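PDB 6HDY: 2-hydroxyisobutyryl-CoA synthetase from Aquincola tertiaricarbonis, which belongs to the ANL superfamily of AMP-binding enzymes, with a large N-terminal domain followed by a smaller C-terminal one. Local coordinates for residues A[49-61]-A[327-339]. Residues are numbered along the deposited sequence; the frame is centred on the assembly and turned at random.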
loop_
_atom_site.group_PDB
_atom_site.type_symbol
_atom_site.label_atom_id
_atom_site.label_comp_id
_atom_site.label_asym_id
_atom_site.label_seq_id
_atom_site.Cartn_x
_atom_site.Cartn_y
_atom_site.Cartn_z
ATOM N N ALA A 49 -18.847 20.448 -26.073
ATOM C CA ALA A 49 -17.483 19.961 -26.104
ATOM C C ALA A 49 -17.421 18.504 -25.633
ATOM O O ALA A 49 -16.654 17.739 -26.201
ATOM C CB ALA A 49 -16.594 20.850 -25.256
ATOM N N ILE A 50 -18.281 18.109 -24.661
ATOM C CA ILE A 50 -18.380 16.722 -24.155
ATOM C C ILE A 50 -18.766 15.796 -25.305
ATOM O O ILE A 50 -18.110 14.781 -25.498
ATOM C CB ILE A 50 -19.331 16.603 -22.931
ATOM C CG1 ILE A 50 -18.667 17.194 -21.679
ATOM C CG2 ILE A 50 -19.776 15.141 -22.686
ATOM C CD1 ILE A 50 -19.625 17.666 -20.625
ATOM N N LEU A 51 -19.771 16.194 -26.105
ATOM C CA LEU A 51 -20.240 15.457 -27.282
ATOM C C LEU A 51 -19.103 15.330 -28.298
ATOM O O LEU A 51 -18.940 14.262 -28.891
ATOM C CB LEU A 51 -21.473 16.154 -27.903
ATOM C CG LEU A 51 -21.917 15.718 -29.322
ATOM C CD1 LEU A 51 -22.362 14.244 -29.347
ATOM C CD2 LEU A 51 -22.997 16.650 -29.878
ATOM N N GLY A 52 -18.336 16.416 -28.470
ATOM C CA GLY A 52 -17.170 16.469 -29.346
ATOM C C GLY A 52 -16.129 15.453 -28.922
ATOM O O GLY A 52 -15.630 14.681 -29.746
ATOM N N ARG A 53 -15.848 15.408 -27.611
ATOM C CA ARG A 53 -14.901 14.462 -27.014
ATOM C C ARG A 53 -15.407 13.018 -27.143
ATOM O O ARG A 53 -14.624 12.111 -27.414
ATOM C CB ARG A 53 -14.662 14.801 -25.526
ATOM C CG ARG A 53 -13.695 13.823 -24.808
ATOM C CD ARG A 53 -12.320 13.668 -25.470
ATOM N NE ARG A 53 -11.683 14.962 -25.718
ATOM C CZ ARG A 53 -11.036 15.659 -24.792
ATOM N NH1 ARG A 53 -10.886 15.170 -23.563
ATOM N NH2 ARG A 53 -10.515 16.837 -25.090
ATOM N N LEU A 54 -16.713 12.830 -26.910
ATOM C CA LEU A 54 -17.440 11.564 -26.970
ATOM C C LEU A 54 -17.238 10.930 -28.336
ATOM O O LEU A 54 -16.995 9.730 -28.420
ATOM C CB LEU A 54 -18.937 11.841 -26.700
ATOM C CG LEU A 54 -19.647 11.167 -25.514
ATOM C CD1 LEU A 54 -18.711 10.646 -24.438
ATOM C CD2 LEU A 54 -20.741 12.048 -24.942
ATOM N N GLN A 55 -17.244 11.751 -29.391
ATOM C CA GLN A 55 -17.016 11.330 -30.771
ATOM C C GLN A 55 -15.568 10.848 -30.949
ATOM O O GLN A 55 -15.342 9.782 -31.530
ATOM C CB GLN A 55 -17.341 12.476 -31.744
ATOM C CG GLN A 55 -18.832 12.824 -31.768
ATOM C CD GLN A 55 -19.107 14.173 -32.392
ATOM O OE1 GLN A 55 -18.443 15.173 -32.104
ATOM N NE2 GLN A 55 -20.114 14.234 -33.245
ATOM N N GLN A 56 -14.599 11.617 -30.396
ATOM C CA GLN A 56 -13.170 11.300 -30.413
ATOM C C GLN A 56 -12.927 9.952 -29.711
ATOM O O GLN A 56 -12.284 9.091 -30.287
ATOM C CB GLN A 56 -12.347 12.403 -29.711
ATOM C CG GLN A 56 -12.266 13.740 -30.410
ATOM C CD GLN A 56 -11.357 14.712 -29.676
ATOM O OE1 GLN A 56 -11.828 15.561 -28.901
ATOM N NE2 GLN A 56 -10.038 14.643 -29.943
ATOM N N VAL A 57 -13.478 9.770 -28.484
ATOM C CA VAL A 57 -13.342 8.560 -27.649
ATOM C C VAL A 57 -13.891 7.312 -28.373
ATOM O O VAL A 57 -13.209 6.283 -28.435
ATOM C CB VAL A 57 -13.959 8.778 -26.232
ATOM C CG1 VAL A 57 -14.011 7.476 -25.420
ATOM C CG2 VAL A 57 -13.180 9.850 -25.463
ATOM N N CYS A 58 -15.105 7.422 -28.930
ATOM C CA CYS A 58 -15.764 6.344 -29.658
ATOM C C CYS A 58 -15.002 5.942 -30.913
ATOM O O CYS A 58 -14.977 4.762 -31.253
ATOM C CB CYS A 58 -17.216 6.703 -29.959
ATOM S SG CYS A 58 -18.315 6.544 -28.533
ATOM N N GLN A 59 -14.359 6.916 -31.585
ATOM C CA GLN A 59 -13.537 6.666 -32.769
ATOM C C GLN A 59 -12.266 5.964 -32.299
ATOM O O GLN A 59 -11.824 4.993 -32.916
ATOM C CB GLN A 59 -13.184 7.983 -33.475
ATOM C CG GLN A 59 -14.307 8.542 -34.345
ATOM C CD GLN A 59 -14.240 10.045 -34.551
ATOM O OE1 GLN A 59 -13.171 10.670 -34.513
ATOM N NE2 GLN A 59 -15.391 10.657 -34.816
ATOM N N TYR A 60 -11.713 6.425 -31.162
ATOM C CA TYR A 60 -10.514 5.831 -30.580
ATOM C C TYR A 60 -10.771 4.365 -30.201
ATOM O O TYR A 60 -9.959 3.523 -30.535
ATOM C CB TYR A 60 -9.980 6.682 -29.404
ATOM C CG TYR A 60 -8.844 6.008 -28.649
ATOM C CD1 TYR A 60 -7.527 6.088 -29.108
ATOM C CD2 TYR A 60 -9.088 5.269 -27.491
ATOM C CE1 TYR A 60 -6.486 5.473 -28.417
ATOM C CE2 TYR A 60 -8.057 4.625 -26.815
ATOM C CZ TYR A 60 -6.758 4.730 -27.281
ATOM O OH TYR A 60 -5.755 4.062 -26.623
ATOM N N ALA A 61 -11.918 4.063 -29.557
ATOM C CA ALA A 61 -12.277 2.704 -29.127
ATOM C C ALA A 61 -12.558 1.787 -30.313
ATOM O O ALA A 61 -12.141 0.639 -30.312
ATOM C CB ALA A 61 -13.465 2.748 -28.188
ATOM N N TYR A 327 -21.492 5.595 -16.803
ATOM C CA TYR A 327 -20.311 6.443 -16.935
ATOM C C TYR A 327 -19.489 6.227 -18.182
ATOM O O TYR A 327 -19.348 5.096 -18.643
ATOM C CB TYR A 327 -19.382 6.258 -15.727
ATOM C CG TYR A 327 -19.986 6.443 -14.354
ATOM C CD1 TYR A 327 -20.169 7.718 -13.814
ATOM C CD2 TYR A 327 -20.263 5.347 -13.540
ATOM C CE1 TYR A 327 -20.633 7.893 -12.507
ATOM C CE2 TYR A 327 -20.706 5.510 -12.226
ATOM C CZ TYR A 327 -20.897 6.786 -11.718
ATOM O OH TYR A 327 -21.363 6.953 -10.436
ATOM N N THR A 328 -18.876 7.325 -18.679
ATOM C CA THR A 328 -17.977 7.317 -19.833
ATOM C C THR A 328 -16.731 8.165 -19.562
ATOM O O THR A 328 -16.851 9.341 -19.207
ATOM C CB THR A 328 -18.701 7.735 -21.138
ATOM O OG1 THR A 328 -19.818 6.868 -21.378
ATOM C CG2 THR A 328 -17.765 7.720 -22.349
ATOM N N HIS A 329 -15.537 7.555 -19.756
ATOM C CA HIS A 329 -14.234 8.216 -19.676
ATOM C C HIS A 329 -14.068 9.204 -20.817
ATOM O O HIS A 329 -14.266 8.841 -21.988
ATOM C CB HIS A 329 -13.057 7.190 -19.776
ATOM C CG HIS A 329 -12.792 6.442 -18.502
ATOM N ND1 HIS A 329 -12.846 5.057 -18.449
ATOM C CD2 HIS A 329 -12.446 6.912 -17.281
ATOM C CE1 HIS A 329 -12.549 4.735 -17.201
ATOM N NE2 HIS A 329 -12.312 5.820 -16.459
ATOM N N LEU A 330 -13.634 10.438 -20.498
ATOM C CA LEU A 330 -13.339 11.409 -21.574
ATOM C C LEU A 330 -11.819 11.658 -21.742
ATOM O O LEU A 330 -11.395 12.282 -22.715
ATOM C CB LEU A 330 -14.091 12.741 -21.341
ATOM C CG LEU A 330 -15.613 12.680 -21.190
ATOM C CD1 LEU A 330 -16.174 14.055 -20.966
ATOM C CD2 LEU A 330 -16.258 12.039 -22.397
ATOM N N GLU A 331 -11.000 11.149 -20.807
ATOM C CA GLU A 331 -9.558 11.379 -20.762
ATOM C C GLU A 331 -8.750 10.118 -20.455
ATOM O O GLU A 331 -7.794 10.175 -19.668
ATOM C CB GLU A 331 -9.243 12.497 -19.741
ATOM C CG GLU A 331 -9.762 13.879 -20.125
ATOM C CD GLU A 331 -9.340 15.036 -19.242
ATOM O OE1 GLU A 331 -8.914 14.800 -18.090
ATOM O OE2 GLU A 331 -9.427 16.190 -19.710
ATOM N N ARG A 332 -9.113 8.973 -21.080
ATOM C CA ARG A 332 -8.395 7.703 -20.886
ATOM C C ARG A 332 -8.177 6.935 -22.172
ATOM O O ARG A 332 -9.102 6.770 -22.966
ATOM C CB ARG A 332 -9.076 6.815 -19.818
ATOM C CG ARG A 332 -8.767 7.258 -18.390
ATOM C CD ARG A 332 -9.036 6.200 -17.352
ATOM N NE ARG A 332 -8.249 4.966 -17.528
ATOM C CZ ARG A 332 -8.340 3.911 -16.726
ATOM N NH1 ARG A 332 -9.168 3.928 -15.686
ATOM N NH2 ARG A 332 -7.603 2.830 -16.955
ATOM N N THR A 333 -6.941 6.463 -22.379
ATOM C CA THR A 333 -6.567 5.676 -23.554
ATOM C C THR A 333 -6.464 4.179 -23.229
ATOM O O THR A 333 -6.556 3.360 -24.135
ATOM C CB THR A 333 -5.261 6.211 -24.160
ATOM O OG1 THR A 333 -4.258 6.249 -23.139
ATOM C CG2 THR A 333 -5.427 7.591 -24.810
ATOM N N SER A 334 -6.259 3.815 -21.944
ATOM C CA SER A 334 -6.107 2.409 -21.507
ATOM C C SER A 334 -7.386 1.957 -20.804
ATOM O O SER A 334 -7.874 2.672 -19.917
ATOM C CB SER A 334 -4.895 2.242 -20.584
ATOM O OG SER A 334 -5.180 2.678 -19.260
ATOM N N GLN A 335 -7.943 0.785 -21.213
ATOM C CA GLN A 335 -9.218 0.259 -20.690
ATOM C C GLN A 335 -10.304 1.348 -20.610
ATOM O O GLN A 335 -10.911 1.518 -19.554
ATOM C CB GLN A 335 -9.025 -0.484 -19.353
ATOM C CG GLN A 335 -8.165 -1.762 -19.522
ATOM C CD GLN A 335 -8.059 -2.547 -18.224
ATOM O OE1 GLN A 335 -7.782 -1.996 -17.158
ATOM N NE2 GLN A 335 -8.254 -3.859 -18.290
ATOM N N PRO A 336 -10.547 2.160 -21.694
ATOM C CA PRO A 336 -11.570 3.216 -21.568
ATOM C C PRO A 336 -12.960 2.611 -21.422
ATOM O O PRO A 336 -13.299 1.647 -22.103
ATOM C CB PRO A 336 -11.408 4.043 -22.850
ATOM C CG PRO A 336 -10.829 3.105 -23.841
ATOM C CD PRO A 336 -9.966 2.135 -23.059
ATOM N N MET A 337 -13.719 3.135 -20.490
ATOM C CA MET A 337 -15.077 2.679 -20.213
ATOM C C MET A 337 -16.063 3.596 -20.908
ATOM O O MET A 337 -16.053 4.806 -20.669
ATOM C CB MET A 337 -15.368 2.669 -18.702
ATOM C CG MET A 337 -14.611 1.638 -17.889
ATOM S SD MET A 337 -14.783 -0.109 -18.305
ATOM C CE MET A 337 -16.342 -0.242 -18.750
ATOM N N ILE A 338 -16.870 3.029 -21.815
ATOM C CA ILE A 338 -17.858 3.800 -22.568
ATOM C C ILE A 338 -19.242 3.285 -22.223
ATOM O O ILE A 338 -19.651 2.209 -22.661
ATOM C CB ILE A 338 -17.584 3.869 -24.104
ATOM C CG1 ILE A 338 -16.127 4.297 -24.393
ATOM C CG2 ILE A 338 -18.580 4.820 -24.784
ATOM C CD1 ILE A 338 -15.672 4.039 -25.767
ATOM N N ARG A 339 -19.951 4.076 -21.434
ATOM C CA ARG A 339 -21.291 3.786 -20.950
ATOM C C ARG A 339 -21.290 2.537 -20.075
ATOM O O ARG A 339 -22.051 1.605 -20.306
ATOM C CB ARG A 339 -22.340 3.762 -22.098
ATOM C CG ARG A 339 -22.775 5.165 -22.427
ATOM C CD ARG A 339 -23.780 5.323 -23.545
ATOM N NE ARG A 339 -24.962 4.471 -23.436
ATOM C CZ ARG A 339 -26.070 4.769 -22.766
ATOM N NH1 ARG A 339 -26.146 5.889 -22.056
ATOM N NH2 ARG A 339 -27.101 3.940 -22.779
HETATM O O HOH W 1 -9.079 16.812 -22.225
#
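Arg53 and Leu330 join helix 43-64 to the loop that links two antiparallel strands, 322-329 and 340-347, in this AMP-binding (ANL) fold. Arg53 can be followed outward. Its CB leaves the helix toward the loop, and CG, anti to the backbone N (chi1 179°), rests 3.7 Å from Leu330 CB. CD passes 3.2 Å from Leu330 O, and bends at chi2 and chi3 turn the chain so that NE donates to Gln56 OE1, three residues on. NH1 gives a fairly straight bond (161°) to Leu330 O, approaching from above the carbonyl plane, and a second to a water that in turn donates to Glu331 OE2. Both protein acceptors and the water lie in the guanidinium plane, which fixes its rotation. Glu331 OE1 is hydrogen-bonded to Tyr21 OH, and OE2 forms a salt bridge with Arg38.

Next to these polar groups, Leu330 CD2 presses tightly on Leu54 CD1 (3.5 Å). Farther along, Ile338 CD1 touches both Val57 CG1 and Ala61 CB, and Trp72 of helix 66-74 also packs on Ile338. At the far end the Tyr60 ring turns its edge to the loop, and OH donates to Thr333 O at 2.7 Å, the donor lying 25° off the carbonyl plane.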